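Local coordinates for odorant-binding protein 1F (Rattus norvegicus, PDB 3FIQ) that binds a wide variety of chemical odorants in the nasal epithelium, as a secreted carrier of the lipocalin family, at residues His41-Asp46 with Glu50-Phe55; Gly76-Asp81 with Asn86-Leu91. One frame throughout, in Å; residues are numbered along the deposited sequence.

How the contacts relate
Contact 1 (41-46 with 50-55) and contact 2 (76-81 with 86-91) are two antiparallel hairpins of one curled sheet, with strand 62-72 running between them: it pairs with both 50-59 and 78-81. Their centres lie about 13 Å apart, yet side chains bridge the gap. L51 CB comes 3.8 Å from Y78 CE2. L51 CD2 lies near the plane of the F88 ring, 4.0 Å from F88 CE2, while I53 CD1 stands above its CZ end, 4.0 Å from F88 CZ on the side away from Y78 CB. Apolar groups of both hairpins thus meet on a shared side of the sheet, consistent with the interior of a lipocalin barrel, where this family holds ligands.

Contact 1 (His41-Asp46 with Glu50-Phe55); sequences HMECGD and ELKIIF
The imidazole of H41 is joined to K52 through water 1, which sits in the ring plane at its edge, 2.9 Å from H41 ND1, and donates to K52 O. That carbonyl also accepts the N-H of E43 in its own plane, though the bond is bent (146° at the hydrogen; E43 N to K52 O 2.9 Å), and K52 N returns a bond to E43 O at 2.8 Å. H41 and I54 form the next such pair. K52 bends at chi2 and chi3 (81° and 63°), folding its chain over the E43 carbonyl, with CE 3.4 Å from E43 O. The ammonium donates to E50 O from above that carbonyl's plane (NZ to O 3.1 Å) and to water 2, whose link to E43 OE2 is weak; the two charges stand 5.1 Å apart (E43 OE2 to K52 NZ). On the other face M42 and I53 run side by side, M42 CG 4.0 Å from I53 CG1, and L51 CD1 nears the CB atoms of M42 and C44. The C44-C48 disulfide and water 3 tie the connecting turn. Antiparallel strands joined by a short turn, with H41, E43, K52 and I54 sharing one face, form a beta hairpin of the lipocalin barrel wall.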
loop_
_atom_site.group_PDB
_atom_site.type_symbol
_atom_site.label_atom_id
_atom_site.label_comp_id
_atom_site.label_asym_id
_atom_site.label_seq_id
_atom_site.Cartn_x
_atom_site.Cartn_y
_atom_site.Cartn_z
ATOM N N HIS A 41 -5.842 2.129 8.842
ATOM C CA HIS A 41 -5.498 1.325 10.014
ATOM C C HIS A 41 -5.044 -0.032 9.605
ATOM O O HIS A 41 -5.505 -0.558 8.585
ATOM C CB HIS A 41 -6.767 1.191 10.913
ATOM C CG HIS A 41 -6.524 0.697 12.308
ATOM N ND1 HIS A 41 -6.540 -0.650 12.620
ATOM C CD2 HIS A 41 -6.216 1.356 13.472
ATOM C CE1 HIS A 41 -6.261 -0.791 13.917
ATOM N NE2 HIS A 41 -6.103 0.393 14.456
ATOM N N MET A 42 -4.146 -0.618 10.402
ATOM C CA MET A 42 -3.724 -2.017 10.245
ATOM C C MET A 42 -3.795 -2.725 11.543
ATOM O O MET A 42 -3.522 -2.153 12.640
ATOM C CB MET A 42 -2.318 -2.079 9.685
ATOM C CG MET A 42 -2.179 -1.505 8.311
ATOM S SD MET A 42 -0.721 -2.028 7.349
ATOM C CE MET A 42 0.551 -1.109 8.170
ATOM N N GLU A 43 -4.150 -4.021 11.484
ATOM C CA GLU A 43 -4.178 -4.796 12.698
ATOM C C GLU A 43 -3.895 -6.254 12.422
ATOM O O GLU A 43 -4.533 -6.837 11.559
ATOM C CB GLU A 43 -5.531 -4.674 13.370
ATOM C CG GLU A 43 -5.698 -5.456 14.619
ATOM C CD GLU A 43 -7.164 -5.535 15.049
ATOM O OE1 GLU A 43 -8.072 -5.037 14.332
ATOM O OE2 GLU A 43 -7.402 -6.154 16.084
ATOM N N CYS A 44 -2.942 -6.872 13.117
ATOM C CA CYS A 44 -2.839 -8.313 13.049
ATOM C C CYS A 44 -2.644 -8.906 14.425
ATOM O O CYS A 44 -2.408 -8.169 15.394
ATOM C CB CYS A 44 -1.740 -8.793 12.117
ATOM S SG CYS A 44 -0.083 -7.953 12.341
ATOM N N GLY A 45 -2.693 -10.242 14.496
ATOM C CA GLY A 45 -2.556 -10.966 15.739
ATOM C C GLY A 45 -1.344 -11.840 15.703
ATOM O O GLY A 45 -0.437 -11.611 14.937
ATOM N N ASP A 46 -1.321 -12.825 16.575
ATOM C CA ASP A 46 -0.268 -13.812 16.613
ATOM C C ASP A 46 0.414 -13.981 15.251
ATOM O O ASP A 46 -0.252 -14.342 14.219
ATOM C CB ASP A 46 -0.890 -15.137 17.062
ATOM C CG ASP A 46 -1.679 -14.999 18.372
ATOM O OD1 ASP A 46 -1.034 -14.718 19.416
ATOM O OD2 ASP A 46 -2.927 -15.174 18.365
ATOM N N GLU A 50 -2.817 -12.930 10.037
ATOM C CA GLU A 50 -4.049 -12.392 9.509
ATOM C C GLU A 50 -3.972 -10.895 9.653
ATOM O O GLU A 50 -4.126 -10.393 10.768
ATOM C CB GLU A 50 -5.261 -13.021 10.241
ATOM C CG GLU A 50 -6.578 -12.887 9.578
ATOM C CD GLU A 50 -7.660 -13.910 10.100
ATOM O OE1 GLU A 50 -7.699 -15.163 9.775
ATOM O OE2 GLU A 50 -8.459 -13.420 10.858
ATOM N N LEU A 51 -3.764 -10.174 8.556
ATOM C CA LEU A 51 -3.528 -8.711 8.590
ATOM C C LEU A 51 -4.708 -7.989 8.025
ATOM O O LEU A 51 -4.960 -7.987 6.809
ATOM C CB LEU A 51 -2.257 -8.381 7.763
ATOM C CG LEU A 51 -1.900 -6.908 7.563
ATOM C CD1 LEU A 51 -1.696 -6.180 8.849
ATOM C CD2 LEU A 51 -0.586 -6.844 6.779
ATOM N N LYS A 52 -5.427 -7.290 8.915
ATOM C CA LYS A 52 -6.574 -6.508 8.499
ATOM C C LYS A 52 -6.157 -5.103 8.172
ATOM O O LYS A 52 -5.591 -4.408 9.035
ATOM C CB LYS A 52 -7.574 -6.468 9.654
ATOM C CG LYS A 52 -8.463 -7.708 9.808
ATOM C CD LYS A 52 -7.818 -8.817 10.507
ATOM C CE LYS A 52 -7.430 -8.493 11.974
ATOM N NZ LYS A 52 -6.626 -9.665 12.418
ATOM N N ILE A 53 -6.434 -4.652 6.957
ATOM C CA ILE A 53 -6.106 -3.297 6.563
ATOM C C ILE A 53 -7.402 -2.583 6.232
ATOM O O ILE A 53 -8.151 -3.021 5.400
ATOM C CB ILE A 53 -5.158 -3.306 5.358
ATOM C CG1 ILE A 53 -3.854 -4.057 5.676
ATOM C CG2 ILE A 53 -4.900 -1.870 4.924
ATOM C CD1 ILE A 53 -2.942 -4.164 4.450
ATOM N N ILE A 54 -7.636 -1.438 6.882
ATOM C CA ILE A 54 -8.804 -0.596 6.589
ATOM C C ILE A 54 -8.248 0.579 5.791
ATOM O O ILE A 54 -7.216 1.189 6.167
ATOM C CB ILE A 54 -9.480 -0.095 7.865
ATOM C CG1 ILE A 54 -10.058 -1.300 8.609
ATOM C CG2 ILE A 54 -10.584 0.924 7.523
ATOM C CD1 ILE A 54 -10.568 -0.969 10.028
ATOM N N PHE A 55 -8.897 0.893 4.678
ATOM C CA PHE A 55 -8.491 2.001 3.816
ATOM C C PHE A 55 -9.701 2.623 3.161
ATOM O O PHE A 55 -10.776 2.035 3.154
ATOM C CB PHE A 55 -7.506 1.523 2.737
ATOM C CG PHE A 55 -8.024 0.522 1.767
ATOM C CD1 PHE A 55 -7.862 -0.831 2.026
ATOM C CD2 PHE A 55 -8.566 0.896 0.536
ATOM C CE1 PHE A 55 -8.316 -1.796 1.075
ATOM C CE2 PHE A 55 -8.928 -0.052 -0.401
ATOM C CZ PHE A 55 -8.842 -1.397 -0.127
HETATM O O HOH W 1 -7.336 -2.647 10.675
HETATM O O HOH W 2 -6.174 -9.163 15.119
HETATM O O HOH W 3 -3.013 -12.917 12.971
#

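Contact 2 (Gly76-Asp81 with Asn86-Leu91); sequences GRYTTD and NYFHVL
R77 lays its guanidinium flat on the imidazole of H89, the centres 3.7 Å apart and the planes at 18°; R77 CZ stands over the middle of the ring, and NE and NH2 lie above ND1 and CE1. A bend at chi2 lets the arginine chain run alongside H89. On the sheet face carrying Y78, T80 and F88, Y78 CB sits over the F88 ring in a CH-pi contact, 3.5 Å from the centroid and 15° off its normal. The ring planes are near parallel but far offset (centroids 5.2 Å apart), so Y78 CB makes the contact, not a face-to-face stack. F88 CG lies between its backbone N and carbonyl carbon (chi1 69°), carrying the ring across to Y78, and T80 CG2 meets that ring at its edge.

The next shell is backbone: Y78 and F88 exchange two straight bonds (Y78 N to F88 O 2.8 Å); T80 and N86 form the other hydrogen-bonded pair, its N86 N to T80 O bond markedly bent. T80 O accepts twice, also from the N86 amide, whose ND2 approaches at 3.0 Å from above the carbonyl plane. Further out, N86 ND2 also reaches Y82 O, N86 OD1 accepts from N104, Y78 OH bonds to C48 O and T80 OG1 to V69 O. The whole is an antiparallel beta hairpin of the lipocalin barrel, its Y78-F88 face packed against L51 and I53.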
loop_
_atom_site.group_PDB
_atom_site.type_symbol
_atom_site.label_atom_id
_atom_site.label_comp_id
_atom_site.label_asym_id
_atom_site.label_seq_id
_atom_site.Cartn_x
_atom_site.Cartn_y
_atom_site.Cartn_z
ATOM N N GLY A 76 6.406 -15.261 2.684
ATOM C CA GLY A 76 6.384 -13.899 3.181
ATOM C C GLY A 76 5.327 -13.041 2.571
ATOM O O GLY A 76 5.127 -11.949 3.083
ATOM N N ARG A 77 4.698 -13.482 1.480
ATOM C CA ARG A 77 3.658 -12.740 0.857
ATOM C C ARG A 77 2.347 -12.890 1.661
ATOM O O ARG A 77 2.071 -13.895 2.289
ATOM C CB ARG A 77 3.426 -13.162 -0.569
ATOM C CG ARG A 77 4.310 -12.575 -1.592
ATOM C CD ARG A 77 5.757 -12.757 -1.251
ATOM N NE ARG A 77 6.474 -12.243 -2.412
ATOM C CZ ARG A 77 7.793 -12.163 -2.506
ATOM N NH1 ARG A 77 8.539 -12.591 -1.525
ATOM N NH2 ARG A 77 8.335 -11.692 -3.628
ATOM N N TYR A 78 1.574 -11.821 1.666
ATOM C CA TYR A 78 0.157 -11.902 2.032
ATOM C C TYR A 78 -0.682 -11.935 0.745
ATOM O O TYR A 78 -0.377 -11.236 -0.231
ATOM C CB TYR A 78 -0.199 -10.598 2.773
ATOM C CG TYR A 78 0.406 -10.532 4.117
ATOM C CD1 TYR A 78 1.661 -10.009 4.333
ATOM C CD2 TYR A 78 -0.325 -10.966 5.228
ATOM C CE1 TYR A 78 2.213 -10.016 5.614
ATOM C CE2 TYR A 78 0.206 -10.925 6.515
ATOM C CZ TYR A 78 1.486 -10.491 6.688
ATOM O OH TYR A 78 2.045 -10.440 7.956
ATOM N N THR A 79 -1.762 -12.699 0.750
ATOM C CA THR A 79 -2.747 -12.647 -0.316
ATOM C C THR A 79 -4.054 -12.035 0.203
ATOM O O THR A 79 -4.464 -12.243 1.329
ATOM C CB THR A 79 -3.040 -14.082 -0.916
ATOM O OG1 THR A 79 -3.399 -14.936 0.124
ATOM C CG2 THR A 79 -1.856 -14.580 -1.678
ATOM N N THR A 80 -4.711 -11.348 -0.705
ATOM C CA THR A 80 -6.084 -10.909 -0.489
ATOM C C THR A 80 -6.733 -10.608 -1.828
ATOM O O THR A 80 -6.128 -10.176 -2.794
ATOM C CB THR A 80 -6.184 -9.664 0.461
ATOM O OG1 THR A 80 -7.564 -9.491 0.832
ATOM C CG2 THR A 80 -5.598 -8.434 -0.179
ATOM N N ASP A 81 -8.026 -10.824 -1.833
ATOM C CA ASP A 81 -8.901 -10.360 -2.903
ATOM C C ASP A 81 -9.254 -8.915 -2.688
ATOM O O ASP A 81 -9.606 -8.526 -1.599
ATOM C CB ASP A 81 -10.173 -11.212 -2.973
ATOM C CG ASP A 81 -9.869 -12.659 -3.264
ATOM O OD1 ASP A 81 -9.042 -12.964 -4.117
ATOM O OD2 ASP A 81 -10.336 -13.514 -2.521
ATOM N N ASN A 86 -4.411 -10.065 -4.992
ATOM C CA ASN A 86 -3.241 -9.305 -4.595
ATOM C C ASN A 86 -2.283 -10.211 -3.848
ATOM O O ASN A 86 -2.694 -11.009 -3.018
ATOM C CB ASN A 86 -3.668 -8.111 -3.699
ATOM C CG ASN A 86 -4.637 -7.235 -4.419
ATOM O OD1 ASN A 86 -4.254 -6.331 -5.146
ATOM N ND2 ASN A 86 -5.947 -7.529 -4.229
ATOM N N TYR A 87 -1.029 -9.949 -4.094
ATOM C CA TYR A 87 0.109 -10.567 -3.486
ATOM C C TYR A 87 1.047 -9.437 -2.990
ATOM O O TYR A 87 1.684 -8.743 -3.796
ATOM C CB TYR A 87 0.842 -11.413 -4.497
ATOM C CG TYR A 87 0.006 -12.372 -5.259
ATOM C CD1 TYR A 87 -0.603 -12.008 -6.438
ATOM C CD2 TYR A 87 -0.114 -13.670 -4.841
ATOM C CE1 TYR A 87 -1.365 -12.892 -7.153
ATOM C CE2 TYR A 87 -0.910 -14.597 -5.521
ATOM C CZ TYR A 87 -1.523 -14.193 -6.694
ATOM O OH TYR A 87 -2.273 -15.039 -7.419
ATOM N N PHE A 88 1.096 -9.233 -1.672
ATOM C CA PHE A 88 1.865 -8.130 -1.148
ATOM C C PHE A 88 2.853 -8.498 -0.078
ATOM O O PHE A 88 2.696 -9.487 0.625
ATOM C CB PHE A 88 0.936 -6.971 -0.734
ATOM C CG PHE A 88 0.068 -7.198 0.456
ATOM C CD1 PHE A 88 -1.242 -7.674 0.335
ATOM C CD2 PHE A 88 0.552 -6.850 1.716
ATOM C CE1 PHE A 88 -2.035 -7.810 1.455
ATOM C CE2 PHE A 88 -0.259 -6.992 2.829
ATOM C CZ PHE A 88 -1.535 -7.425 2.699
ATOM N N HIS A 89 3.933 -7.727 0.024
ATOM C CA HIS A 89 4.936 -8.004 1.040
ATOM C C HIS A 89 5.674 -6.717 1.399
ATOM O O HIS A 89 5.526 -5.699 0.730
ATOM C CB HIS A 89 5.899 -9.148 0.596
ATOM C CG HIS A 89 6.821 -8.825 -0.545
ATOM N ND1 HIS A 89 6.419 -8.742 -1.857
ATOM C CD2 HIS A 89 8.158 -8.615 -0.565
ATOM C CE1 HIS A 89 7.463 -8.475 -2.632
ATOM N NE2 HIS A 89 8.520 -8.368 -1.869
ATOM N N VAL A 90 6.511 -6.768 2.438
ATOM C CA VAL A 90 7.183 -5.576 2.939
ATOM C C VAL A 90 8.571 -5.451 2.321
ATOM O O VAL A 90 9.329 -6.398 2.336
ATOM C CB VAL A 90 7.298 -5.701 4.453
ATOM C CG1 VAL A 90 8.119 -4.491 5.026
ATOM C CG2 VAL A 90 5.896 -5.730 5.080
ATOM N N LEU A 91 8.861 -4.354 1.682
ATOM C CA LEU A 91 10.155 -4.142 1.088
ATOM C C LEU A 91 11.055 -3.384 2.026
ATOM O O LEU A 91 12.284 -3.536 2.007
ATOM C CB LEU A 91 10.076 -3.260 -0.166
ATOM C CG LEU A 91 9.313 -3.657 -1.340
ATOM C CD1 LEU A 91 9.356 -2.562 -2.419
ATOM C CD2 LEU A 91 9.872 -4.966 -1.877
HETATM O O HOH W 4 6.857 -9.346 3.784
#